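Local coordinates for protein ADP/ATP-dependent NAD(P)H-hydrate dehydratase (PDB 3RPZ) that catalyses the ADP- or ATP-dependent dehydration of hydrated NAD(P)H, which probably returns the damaged nicotinamide cofactor to its usable form, at residues 28-39 with 99-109; 43-54 with 69-80. All coordinates share one frame; numbering follows the deposited sequence.

Interaction 1: residues 28-39 with 99-109; sequences GTYGTALLLAGS and YRAIAIGPGLP. With NPW (beta-6-hydroxy-1,4,5,6-tetrahydronicotinamide adenine dinucleotide phosphate), chain D.
Tyr99 holds its CG anti to the carbonyl carbon (chi1 -65°) and Leu34 holds its CG anti to the backbone N (chi1 -179°), a pairing that lays the phenol ring flat against the leucine. CB of Leu34 stands 3.7 Å from the centroid of the Tyr99 ring and 8° off its normal, a CH-pi contact over the face, while Leu34 CD2 lies toward CE2 and Thr32 O meets the ring at its edge. The backbones are adjacent parallel strands, 32-36 and 101-104, in the central sheet of the ribokinase-like alpha/beta fold of this family. The ladder opens with Arg100 N on Thr32 O, continues through Leu34 N on Ala101 O and reaches Gly105 N on Leu36 O at 3.0 Å; Gly38 N on Pro106 O carries it past the strand ends. Leu34, Leu36, Ile102 and Ile104 share one face of the sheet, where CD1 of Leu36 touches CD1 of Ile104 at 3.9 Å and helix 112-121 covers the isoleucines. A serine in place of Tyr99 would probably leave a gap over Leu34 CB and beside Thr32 CG2, with Leu34 held on that side less firmly.

The next residue, Arg100, bends at its second and third torsions, and Gly31 N lies over one face of its guanidinium. Its NH1 (3.1 Å) and NH2 (3.0 Å) both donate to Thr29 O from one face of the carbonyl plane, and that oxygen lies in the guanidinium plane, a double grip limiting its rotation. Ser39 OG donates to Gly107 O at 2.6 Å. The Gly105-Leu108 type II turn helps form the hydrated-cofactor pocket: Gly107 N donates to O2B of NPW in chain D at 3.0 Å and, weakly, to its O3B at 3.2 Å.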
loop_
_atom_site.group_PDB
_atom_site.type_symbol
_atom_site.label_atom_id
_atom_site.label_comp_id
_atom_site.label_asym_id
_atom_site.label_seq_id
_atom_site.Cartn_x
_atom_site.Cartn_y
_atom_site.Cartn_z
ATOM N N GLY A 28 23.019 14.693 -3.343
ATOM C CA GLY A 28 23.853 14.893 -4.499
ATOM C C GLY A 28 25.138 14.128 -4.517
ATOM O O GLY A 28 25.657 13.753 -5.595
ATOM N N THR A 29 25.702 13.866 -3.337
ATOM C CA THR A 29 26.901 13.030 -3.222
ATOM C C THR A 29 26.716 11.688 -3.898
ATOM O O THR A 29 27.641 11.131 -4.522
ATOM C CB THR A 29 27.218 12.792 -1.741
ATOM O OG1 THR A 29 27.265 14.064 -1.043
ATOM C CG2 THR A 29 28.504 11.996 -1.578
ATOM N N TYR A 30 25.513 11.138 -3.749
ATOM C CA TYR A 30 25.189 9.818 -4.279
ATOM C C TYR A 30 24.517 9.807 -5.644
ATOM O O TYR A 30 24.143 8.771 -6.131
ATOM C CB TYR A 30 24.446 8.978 -3.240
ATOM C CG TYR A 30 25.219 8.935 -1.968
ATOM C CD1 TYR A 30 26.319 8.120 -1.835
ATOM C CD2 TYR A 30 24.886 9.768 -0.934
ATOM C CE1 TYR A 30 27.054 8.144 -0.664
ATOM C CE2 TYR A 30 25.580 9.790 0.197
ATOM C CZ TYR A 30 26.653 8.984 0.346
ATOM O OH TYR A 30 27.322 9.084 1.531
ATOM N N GLY A 31 24.370 10.979 -6.235
ATOM C CA GLY A 31 23.940 11.116 -7.622
ATOM C C GLY A 31 22.463 10.927 -7.882
ATOM O O GLY A 31 21.722 10.438 -7.023
ATOM N N THR A 32 22.071 11.330 -9.086
ATOM C CA THR A 32 20.741 11.128 -9.643
ATOM C C THR A 32 20.825 10.070 -10.714
ATOM O O THR A 32 21.597 10.200 -11.654
ATOM C CB THR A 32 20.178 12.396 -10.230
ATOM O OG1 THR A 32 20.167 13.425 -9.199
ATOM C CG2 THR A 32 18.753 12.163 -10.732
ATOM N N ALA A 33 20.082 8.990 -10.552
ATOM C CA ALA A 33 19.970 7.914 -11.529
ATOM C C ALA A 33 18.739 8.093 -12.387
ATOM O O ALA A 33 17.772 8.691 -11.947
ATOM C CB ALA A 33 19.935 6.559 -10.841
ATOM N N LEU A 34 18.798 7.607 -13.619
ATOM C CA LEU A 34 17.657 7.532 -14.510
ATOM C C LEU A 34 17.292 6.095 -14.772
ATOM O O LEU A 34 18.149 5.303 -15.164
ATOM C CB LEU A 34 17.973 8.217 -15.824
ATOM C CG LEU A 34 16.859 8.245 -16.858
ATOM C CD1 LEU A 34 15.608 9.052 -16.445
ATOM C CD2 LEU A 34 17.384 8.783 -18.199
ATOM N N LEU A 35 16.012 5.777 -14.616
ATOM C CA LEU A 35 15.451 4.464 -14.908
ATOM C C LEU A 35 14.412 4.613 -16.020
ATOM O O LEU A 35 13.404 5.309 -15.840
ATOM C CB LEU A 35 14.768 3.857 -13.671
ATOM C CG LEU A 35 14.015 2.554 -13.928
ATOM C CD1 LEU A 35 14.892 1.405 -14.352
ATOM C CD2 LEU A 35 13.226 2.154 -12.682
ATOM N N LEU A 36 14.659 3.935 -17.140
ATOM C CA LEU A 36 13.790 3.936 -18.312
ATOM C C LEU A 36 13.142 2.567 -18.374
ATOM O O LEU A 36 13.746 1.584 -18.741
ATOM C CB LEU A 36 14.572 4.302 -19.577
ATOM C CG LEU A 36 15.194 5.677 -19.598
ATOM C CD1 LEU A 36 15.916 5.899 -20.924
ATOM C CD2 LEU A 36 14.129 6.803 -19.402
ATOM N N ALA A 37 11.880 2.492 -17.933
ATOM C CA ALA A 37 11.248 1.188 -17.673
ATOM C C ALA A 37 9.749 1.348 -17.603
ATOM O O ALA A 37 9.252 2.439 -17.314
ATOM C CB ALA A 37 11.756 0.594 -16.332
ATOM N N GLY A 38 9.044 0.218 -17.771
ATOM C CA GLY A 38 7.586 0.198 -17.598
ATOM C C GLY A 38 6.798 0.588 -18.816
ATOM O O GLY A 38 7.124 1.589 -19.453
ATOM N N SER A 39 5.782 -0.181 -19.148
ATOM C CA SER A 39 4.935 0.118 -20.284
ATOM C C SER A 39 3.510 -0.261 -19.919
ATOM O O SER A 39 3.277 -0.805 -18.878
ATOM C CB SER A 39 5.427 -0.530 -21.577
ATOM O OG SER A 39 5.403 -1.913 -21.479
ATOM N N TYR A 99 23.194 12.385 -15.507
ATOM C CA TYR A 99 22.863 11.320 -14.573
ATOM C C TYR A 99 24.132 10.586 -14.133
ATOM O O TYR A 99 25.121 10.468 -14.901
ATOM C CB TYR A 99 21.875 10.325 -15.215
ATOM C CG TYR A 99 20.561 10.973 -15.494
ATOM C CD1 TYR A 99 19.680 11.271 -14.468
ATOM C CD2 TYR A 99 20.200 11.352 -16.779
ATOM C CE1 TYR A 99 18.485 11.875 -14.681
ATOM C CE2 TYR A 99 19.008 11.965 -16.997
ATOM C CZ TYR A 99 18.163 12.257 -15.944
ATOM O OH TYR A 99 16.929 12.872 -16.152
ATOM N N ARG A 100 24.118 10.095 -12.909
ATOM C CA ARG A 100 25.193 9.275 -12.363
ATOM C C ARG A 100 25.288 7.884 -13.021
ATOM O O ARG A 100 26.345 7.330 -13.152
ATOM C CB ARG A 100 25.094 9.220 -10.840
ATOM C CG ARG A 100 26.104 8.337 -10.155
ATOM C CD ARG A 100 27.416 8.974 -9.850
ATOM N NE ARG A 100 27.397 10.290 -9.239
ATOM C CZ ARG A 100 27.525 10.543 -7.945
ATOM N NH1 ARG A 100 27.548 11.787 -7.544
ATOM N NH2 ARG A 100 27.598 9.583 -7.049
ATOM N N ALA A 101 24.136 7.347 -13.388
ATOM C CA ALA A 101 24.003 6.022 -13.992
ATOM C C ALA A 101 22.615 5.958 -14.612
ATOM O O ALA A 101 21.688 6.651 -14.125
ATOM C CB ALA A 101 24.184 4.898 -12.959
ATOM N N ILE A 102 22.419 5.128 -15.615
ATOM C CA ILE A 102 21.145 4.990 -16.335
ATOM C C ILE A 102 20.862 3.503 -16.522
ATOM O O ILE A 102 21.785 2.760 -16.904
ATOM C CB ILE A 102 21.195 5.679 -17.710
ATOM C CG1 ILE A 102 21.549 7.154 -17.536
ATOM C CG2 ILE A 102 19.879 5.461 -18.490
ATOM C CD1 ILE A 102 21.786 7.905 -18.858
ATOM N N ALA A 103 19.626 3.071 -16.327
ATOM C CA ALA A 103 19.180 1.747 -16.720
ATOM C C ALA A 103 18.015 1.865 -17.658
ATOM O O ALA A 103 17.141 2.701 -17.467
ATOM C CB ALA A 103 18.774 0.916 -15.501
ATOM N N ILE A 104 17.975 0.974 -18.650
ATOM C CA ILE A 104 16.883 0.932 -19.621
ATOM C C ILE A 104 16.466 -0.513 -19.874
ATOM O O ILE A 104 17.311 -1.396 -19.947
ATOM C CB ILE A 104 17.245 1.642 -20.963
ATOM C CG1 ILE A 104 16.080 1.625 -21.952
ATOM C CG2 ILE A 104 18.436 1.124 -21.561
ATOM C CD1 ILE A 104 16.059 2.714 -23.096
ATOM N N GLY A 105 15.159 -0.773 -19.939
ATOM C CA GLY A 105 14.647 -2.013 -20.493
ATOM C C GLY A 105 13.547 -2.754 -19.772
ATOM O O GLY A 105 12.753 -3.397 -20.439
ATOM N N PRO A 106 13.582 -2.803 -18.414
ATOM C CA PRO A 106 12.552 -3.612 -17.744
ATOM C C PRO A 106 11.147 -3.217 -18.121
ATOM O O PRO A 106 10.814 -2.050 -18.049
ATOM C CB PRO A 106 12.883 -3.458 -16.271
ATOM C CG PRO A 106 14.352 -3.120 -16.225
ATOM C CD PRO A 106 14.556 -2.259 -17.458
ATOM N N GLY A 107 10.335 -4.167 -18.558
ATOM C CA GLY A 107 8.963 -3.867 -18.991
ATOM C C GLY A 107 8.796 -3.017 -20.205
ATOM O O GLY A 107 7.730 -2.482 -20.454
ATOM N N LEU A 108 9.859 -2.882 -21.000
ATOM C CA LEU A 108 9.777 -2.159 -22.267
ATOM C C LEU A 108 9.629 -3.162 -23.394
ATOM O O LEU A 108 10.289 -4.190 -23.387
ATOM C CB LEU A 108 11.045 -1.282 -22.530
ATOM C CG LEU A 108 11.308 -0.209 -21.480
ATOM C CD1 LEU A 108 12.422 0.709 -22.040
ATOM C CD2 LEU A 108 10.062 0.606 -21.184
ATOM N N PRO A 109 8.800 -2.856 -24.388
ATOM C CA PRO A 109 8.700 -3.733 -25.554
ATOM C C PRO A 109 10.033 -3.776 -26.289
ATOM O O PRO A 109 10.819 -2.805 -26.279
ATOM C CB PRO A 109 7.699 -3.023 -26.438
ATOM C CG PRO A 109 7.773 -1.670 -26.089
ATOM C CD PRO A 109 8.030 -1.625 -24.570
HETATM P P NPW D . 11.734 -21.688 -21.327
HETATM O O1 NPW D . 10.669 -21.325 -22.337
HETATM O O2 NPW D . 11.354 -21.645 -19.883
HETATM O O3 NPW D . 12.498 -22.983 -21.657
HETATM P PA NPW D . 11.192 -13.715 -22.218
HETATM P PB NPW D . 10.637 -12.394 -19.686
HETATM C C1A NPW D . 14.083 -18.565 -21.374
HETATM C C1B NPW D . 9.110 -8.102 -18.491
HETATM N N1C NPW D . 8.628 -8.503 -17.192
HETATM N N1D NPW D . 17.325 -21.152 -18.394
HETATM C C2A NPW D . 12.705 -19.223 -21.321
HETATM O O2A NPW D . 12.916 -20.604 -21.536
HETATM C C2B NPW D . 10.636 -8.078 -18.633
HETATM O O2B NPW D . 11.221 -6.969 -17.998
HETATM C C2C NPW D . 7.753 -7.832 -16.492
HETATM C C2D NPW D . 16.785 -21.479 -19.577
HETATM C C3A NPW D . 11.969 -18.533 -22.457
HETATM O O3A NPW D . 12.296 -19.084 -23.750
HETATM C C3B NPW D . 10.716 -8.028 -20.172
HETATM O O3B NPW D . 10.537 -6.662 -20.569
HETATM C C3C NPW D . 7.098 -8.066 -15.391
HETATM N N3D NPW D . 15.929 -20.766 -20.328
HETATM C C4B NPW D . 9.505 -8.874 -20.593
HETATM O O4B NPW D . 8.641 -9.049 -19.433
HETATM C C4C NPW D . 7.338 -9.436 -14.768
HETATM C C4D NPW D . 15.666 -19.583 -19.760
HETATM O O4D NPW D . 13.807 -17.217 -21.768
HETATM C C4E NPW D . 12.534 -17.129 -22.362
HETATM C C5A NPW D . 16.154 -19.146 -18.498
HETATM C C5B NPW D . 9.889 -10.263 -21.110
HETATM O O5B NPW D . 10.824 -10.886 -20.225
HETATM C C5C NPW D . 7.846 -10.391 -15.833
HETATM C C5E NPW D . 11.687 -16.214 -21.476
HETATM O O5E NPW D . 12.128 -14.875 -21.670
HETATM C C6C NPW D . 9.068 -9.801 -16.591
HETATM O O6C NPW D . 10.199 -9.583 -15.754
HETATM C C6D NPW D . 17.051 -19.989 -17.762
HETATM N N6D NPW D . 17.601 -19.717 -16.590
HETATM N N7A NPW D . 15.666 -17.910 -18.122
HETATM C C7C NPW D . 6.267 -7.104 -14.727
HETATM N N7C NPW D . 5.686 -7.444 -13.587
HETATM O O7C NPW D . 6.060 -5.979 -15.252
HETATM C C8A NPW D . 14.834 -17.568 -19.179
HETATM N N9A NPW D . 14.876 -18.608 -20.148
HETATM O OA1 NPW D . 10.240 -14.193 -23.233
HETATM O OA2 NPW D . 12.211 -12.743 -22.546
HETATM O OA3 NPW D . 10.282 -13.282 -20.965
HETATM O OB1 NPW D . 11.919 -12.733 -19.069
HETATM O OB2 NPW D . 9.396 -12.503 -18.857
#

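Interaction 2: residues 43-54 with 69-80; sequences PGAALLAGLGAM and VIPLIVPVLPEA. With NPW (beta-6-hydroxy-1,4,5,6-tetrahydronicotinamide adenine dinucleotide phosphate), chain B.
Leu47 and Val76 meet almost at right angles, CD1 of Leu47 lying 3.8 Å from CG1 of Val76, within an apolar contact that has no hydrogen bond across it. With CG of Leu47 anti to the backbone N (chi1 178°), that methyl reaches CG2 of Ile73 and CB of Leu77. Toward the helix start, CB of Pro43 rests on CD1 of Leu72 at 3.9 Å, and CB of Ala46 on CD1 of Ile73. Leu77 divides its branches: CD2 lies 3.4 Å from Gly50 C, where a CB on Gly50 would clash, while CD1 slides past CD2 of Leu51 and meets Met54 SD.

At the far end Met54 SD lies 3.9 Å from CB of Ala80 and Met54 CE 3.7 Å from CB of Glu79.

Two polar groups serve outside partners: Pro78 O accepts from N7C of NPW in chain B at 2.8 Å, and Glu79 OE2 bonds His265 N of the second subunit. Leu72 O, by contrast, is buried without a partner.

Segment 69-80 lies alongside helix 44-54, Ile73 touching Ile63 of strand 60-65 and Tyr82 of strand 81-84, while Leu48 meets Thr220 of helix 217-231 and Leu51 Ser268 of helix 264-277.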
loop_
_atom_site.group_PDB
_atom_site.type_symbol
_atom_site.label_atom_id
_atom_site.label_comp_id
_atom_site.label_asym_id
_atom_site.label_seq_id
_atom_site.Cartn_x
_atom_site.Cartn_y
_atom_site.Cartn_z
ATOM N N PRO A 43 3.554 -2.549 -16.464
ATOM C CA PRO A 43 3.923 -1.397 -15.655
ATOM C C PRO A 43 4.737 -1.746 -14.451
ATOM O O PRO A 43 5.571 -0.946 -13.979
ATOM C CB PRO A 43 2.561 -0.823 -15.236
ATOM C CG PRO A 43 1.615 -2.040 -15.294
ATOM C CD PRO A 43 2.095 -2.809 -16.475
ATOM N N GLY A 44 4.470 -2.920 -13.865
ATOM C CA GLY A 44 5.052 -3.252 -12.586
ATOM C C GLY A 44 6.562 -3.343 -12.589
ATOM O O GLY A 44 7.163 -3.047 -11.562
ATOM N N ALA A 45 7.150 -3.729 -13.705
ATOM C CA ALA A 45 8.607 -3.766 -13.794
ATOM C C ALA A 45 9.247 -2.439 -13.432
ATOM O O ALA A 45 10.384 -2.429 -12.903
ATOM C CB ALA A 45 9.056 -4.204 -15.198
ATOM N N ALA A 46 8.561 -1.321 -13.734
ATOM C CA ALA A 46 9.107 -0.039 -13.347
ATOM C C ALA A 46 9.119 0.191 -11.864
ATOM O O ALA A 46 10.057 0.770 -11.310
ATOM C CB ALA A 46 8.397 1.117 -14.083
ATOM N N LEU A 47 8.050 -0.218 -11.182
ATOM C CA LEU A 47 7.990 -0.140 -9.722
ATOM C C LEU A 47 9.048 -1.058 -9.103
ATOM O O LEU A 47 9.724 -0.683 -8.177
ATOM C CB LEU A 47 6.584 -0.480 -9.197
ATOM C CG LEU A 47 6.393 -0.473 -7.701
ATOM C CD1 LEU A 47 6.908 0.816 -6.997
ATOM C CD2 LEU A 47 4.911 -0.692 -7.383
ATOM N N LEU A 48 9.183 -2.275 -9.635
ATOM C CA LEU A 48 10.147 -3.204 -9.114
ATOM C C LEU A 48 11.578 -2.695 -9.222
ATOM O O LEU A 48 12.349 -2.702 -8.277
ATOM C CB LEU A 48 9.991 -4.557 -9.795
ATOM C CG LEU A 48 8.696 -5.300 -9.504
ATOM C CD1 LEU A 48 8.659 -6.530 -10.417
ATOM C CD2 LEU A 48 8.583 -5.696 -8.049
ATOM N N ALA A 49 11.927 -2.197 -10.426
ATOM C CA ALA A 49 13.265 -1.687 -10.623
ATOM C C ALA A 49 13.461 -0.382 -9.853
ATOM O O ALA A 49 14.543 -0.112 -9.337
ATOM C CB ALA A 49 13.532 -1.495 -12.138
ATOM N N GLY A 50 12.429 0.449 -9.761
ATOM C CA GLY A 50 12.552 1.698 -9.007
ATOM C C GLY A 50 12.806 1.476 -7.542
ATOM O O GLY A 50 13.654 2.128 -6.940
ATOM N N LEU A 51 12.077 0.559 -6.930
ATOM C CA LEU A 51 12.311 0.177 -5.533
ATOM C C LEU A 51 13.689 -0.405 -5.355
ATOM O O LEU A 51 14.411 -0.021 -4.433
ATOM C CB LEU A 51 11.256 -0.861 -5.110
ATOM C CG LEU A 51 9.896 -0.404 -4.804
ATOM C CD1 LEU A 51 8.896 -1.533 -4.888
ATOM C CD2 LEU A 51 9.803 0.304 -3.434
ATOM N N GLY A 52 14.134 -1.294 -6.262
ATOM C CA GLY A 52 15.485 -1.810 -6.160
ATOM C C GLY A 52 16.526 -0.718 -6.194
ATOM O O GLY A 52 17.510 -0.748 -5.450
ATOM N N ALA A 53 16.343 0.268 -7.051
ATOM C CA ALA A 53 17.298 1.355 -7.218
ATOM C C ALA A 53 17.338 2.252 -5.974
ATOM O O ALA A 53 18.427 2.548 -5.478
ATOM C CB ALA A 53 16.995 2.125 -8.508
ATOM N N MET A 54 16.170 2.704 -5.535
ATOM C CA MET A 54 16.170 3.643 -4.420
ATOM C C MET A 54 16.604 2.994 -3.134
ATOM O O MET A 54 17.155 3.671 -2.261
ATOM C CB MET A 54 14.846 4.380 -4.290
ATOM C CG MET A 54 14.490 5.155 -5.535
ATOM S SD MET A 54 13.426 6.588 -5.202
ATOM C CE MET A 54 14.636 7.636 -4.519
ATOM N N VAL A 69 1.808 4.782 -16.359
ATOM C CA VAL A 69 2.566 3.994 -15.401
ATOM C C VAL A 69 2.898 4.807 -14.162
ATOM O O VAL A 69 2.862 4.308 -13.063
ATOM C CB VAL A 69 3.811 3.366 -16.027
ATOM C CG1 VAL A 69 4.612 2.587 -15.034
ATOM C CG2 VAL A 69 3.389 2.505 -17.254
ATOM N N ILE A 70 3.196 6.093 -14.330
ATOM C CA ILE A 70 3.560 6.977 -13.241
ATOM C C ILE A 70 2.659 6.813 -12.017
ATOM O O ILE A 70 3.176 6.606 -10.918
ATOM C CB ILE A 70 3.638 8.441 -13.734
ATOM C CG1 ILE A 70 4.758 8.633 -14.739
ATOM C CG2 ILE A 70 3.819 9.401 -12.538
ATOM C CD1 ILE A 70 4.790 10.026 -15.370
ATOM N N PRO A 71 1.325 6.949 -12.158
ATOM C CA PRO A 71 0.480 6.902 -10.969
ATOM C C PRO A 71 0.518 5.595 -10.190
ATOM O O PRO A 71 0.132 5.554 -9.026
ATOM C CB PRO A 71 -0.889 7.170 -11.512
ATOM C CG PRO A 71 -0.839 6.791 -12.945
ATOM C CD PRO A 71 0.521 7.169 -13.386
ATOM N N LEU A 72 0.957 4.513 -10.840
ATOM C CA LEU A 72 1.012 3.214 -10.222
ATOM C C LEU A 72 2.237 3.021 -9.374
ATOM O O LEU A 72 2.308 2.119 -8.508
ATOM C CB LEU A 72 0.951 2.117 -11.296
ATOM C CG LEU A 72 -0.124 2.375 -12.323
ATOM C CD1 LEU A 72 -0.144 1.214 -13.357
ATOM C CD2 LEU A 72 -1.509 2.654 -11.685
ATOM N N ILE A 73 3.253 3.846 -9.565
ATOM C CA ILE A 73 4.481 3.832 -8.808
ATOM C C ILE A 73 4.426 4.693 -7.541
ATOM O O ILE A 73 4.856 4.275 -6.473
ATOM C CB ILE A 73 5.676 4.298 -9.695
ATOM C CG1 ILE A 73 5.824 3.393 -10.904
ATOM C CG2 ILE A 73 6.966 4.364 -8.864
ATOM C CD1 ILE A 73 6.771 3.926 -12.007
ATOM N N VAL A 74 3.880 5.895 -7.708
ATOM C CA VAL A 74 3.936 6.939 -6.685
ATOM C C VAL A 74 3.548 6.486 -5.276
ATOM O O VAL A 74 4.258 6.770 -4.331
ATOM C CB VAL A 74 3.162 8.200 -7.107
ATOM C CG1 VAL A 74 3.171 9.259 -6.001
ATOM C CG2 VAL A 74 3.821 8.765 -8.383
ATOM N N PRO A 75 2.400 5.812 -5.077
ATOM C CA PRO A 75 1.980 5.521 -3.713
ATOM C C PRO A 75 2.927 4.575 -2.991
ATOM O O PRO A 75 3.033 4.613 -1.744
ATOM C CB PRO A 75 0.624 4.868 -3.854
ATOM C CG PRO A 75 0.247 5.011 -5.246
ATOM C CD PRO A 75 1.389 5.440 -6.069
ATOM N N VAL A 76 3.650 3.737 -3.748
ATOM C CA VAL A 76 4.557 2.737 -3.166
ATOM C C VAL A 76 5.982 3.263 -3.055
ATOM O O VAL A 76 6.710 2.955 -2.075
ATOM C CB VAL A 76 4.500 1.464 -4.044
ATOM C CG1 VAL A 76 5.434 0.412 -3.481
ATOM C CG2 VAL A 76 3.017 0.926 -4.160
ATOM N N LEU A 77 6.401 4.097 -4.024
ATOM C CA LEU A 77 7.726 4.663 -4.097
ATOM C C LEU A 77 7.567 6.181 -4.294
ATOM O O LEU A 77 7.863 6.721 -5.372
ATOM C CB LEU A 77 8.526 4.056 -5.221
ATOM C CG LEU A 77 9.984 4.460 -5.329
ATOM C CD1 LEU A 77 10.814 3.979 -4.149
ATOM C CD2 LEU A 77 10.574 3.934 -6.651
ATOM N N PRO A 78 7.104 6.882 -3.272
ATOM C CA PRO A 78 6.879 8.307 -3.426
ATOM C C PRO A 78 8.173 9.101 -3.562
ATOM O O PRO A 78 8.102 10.294 -3.893
ATOM C CB PRO A 78 6.072 8.683 -2.149
ATOM C CG PRO A 78 6.465 7.634 -1.168
ATOM C CD PRO A 78 6.579 6.390 -1.962
ATOM N N GLU A 79 9.328 8.497 -3.316
ATOM C CA GLU A 79 10.585 9.192 -3.318
ATOM C C GLU A 79 11.144 9.473 -4.712
ATOM O O GLU A 79 12.011 10.322 -4.857
ATOM C CB GLU A 79 11.617 8.427 -2.490
ATOM C CG GLU A 79 11.219 8.265 -0.998
ATOM C CD GLU A 79 10.189 7.193 -0.696
ATOM O OE1 GLU A 79 9.865 6.339 -1.553
ATOM O OE2 GLU A 79 9.774 7.164 0.489
ATOM N N ALA A 80 10.653 8.794 -5.727
ATOM C CA ALA A 80 11.073 8.993 -7.087
ATOM C C ALA A 80 10.347 10.148 -7.724
ATOM O O ALA A 80 9.201 10.449 -7.345
ATOM C CB ALA A 80 10.796 7.733 -7.916
HETATM P P NPW B . 25.652 19.280 -5.758
HETATM O O1 NPW B . 25.224 19.482 -7.194
HETATM O O2 NPW B . 25.383 17.945 -5.142
HETATM O O3 NPW B . 27.089 19.743 -5.460
HETATM P PA NPW B . 17.858 21.204 -6.205
HETATM P PB NPW B . 16.185 19.177 -4.956
HETATM C C1A NPW B . 23.014 21.356 -3.758
HETATM C C1B NPW B . 11.586 18.174 -5.101
HETATM N N1C NPW B . 11.749 16.802 -4.685
HETATM N N1D NPW B . 25.779 20.522 0.455
HETATM C C2A NPW B . 23.411 20.350 -4.837
HETATM O O2A NPW B . 24.822 20.371 -4.901
HETATM C C2B NPW B . 11.846 19.214 -4.006
HETATM O O2B NPW B . 10.793 19.299 -3.080
HETATM C C2C NPW B . 10.861 15.864 -4.878
HETATM C C2D NPW B . 26.136 21.040 -0.730
HETATM C C3A NPW B . 22.734 20.912 -6.075
HETATM O O3A NPW B . 23.475 21.998 -6.671
HETATM C C3B NPW B . 11.983 20.458 -4.908
HETATM O O3B NPW B . 10.659 20.923 -5.204
HETATM C C3C NPW B . 10.852 14.573 -4.710
HETATM N N3D NPW B . 25.373 21.240 -1.817
HETATM C C4B NPW B . 12.645 19.880 -6.167
HETATM O O4B NPW B . 12.536 18.428 -6.119
HETATM C C4C NPW B . 12.165 13.970 -4.224
HETATM C C4D NPW B . 24.106 20.874 -1.585
HETATM O O4D NPW B . 21.691 21.757 -4.129
HETATM C C4E NPW B . 21.449 21.459 -5.483
HETATM C C5A NPW B . 23.623 20.285 -0.385
HETATM C C5B NPW B . 14.130 20.238 -6.287
HETATM O O5B NPW B . 14.803 20.002 -5.049
HETATM C C5C NPW B . 13.308 14.910 -4.563
HETATM C C5E NPW B . 20.306 20.442 -5.522
HETATM O O5E NPW B . 19.095 21.122 -5.212
HETATM C C6C NPW B . 13.028 16.352 -4.054
HETATM O O6C NPW B . 12.920 16.437 -2.636
HETATM C C6D NPW B . 24.522 20.098 0.717
HETATM N N6D NPW B . 24.222 19.583 1.898
HETATM N N7A NPW B . 22.287 19.942 -0.444
HETATM C C7C NPW B . 9.691 13.747 -4.872
HETATM N N7C NPW B . 9.795 12.449 -4.629
HETATM O O7C NPW B . 8.614 14.246 -5.287
HETATM C C8A NPW B . 21.925 20.318 -1.730
HETATM N N9A NPW B . 23.057 20.886 -2.376
HETATM O OA1 NPW B . 18.272 21.313 -7.612
HETATM O OA2 NPW B . 17.122 22.267 -5.556
HETATM O OA3 NPW B . 17.135 19.771 -6.093
HETATM O OB1 NPW B . 16.672 19.414 -3.596
HETATM O OB2 NPW B . 15.982 17.764 -5.404
#

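Interaction 1 supplies strand 32-36, and helix 44-54 of interaction 2 follows it in the chain and packs back on the sheet. The centres lie about 11 Å apart, and the two contacts touch: Leu35 CD2 is 3.5 Å from Gly50 N, Ala37 O is 3.6 Å from Ala46 CB, and Ser39 O is 3.7 Å from Val69 CG2. The Gly107 turn also meets the helix start, Gly107 N lying 3.6 Å from Ala45 CB; both residues use their backbone N to bind a hydrated NADPH. Each site is shared between subunits, since Pro78 O of a neighbouring copy bonds the same ligand, as Pro78 does here for the NPW of chain B.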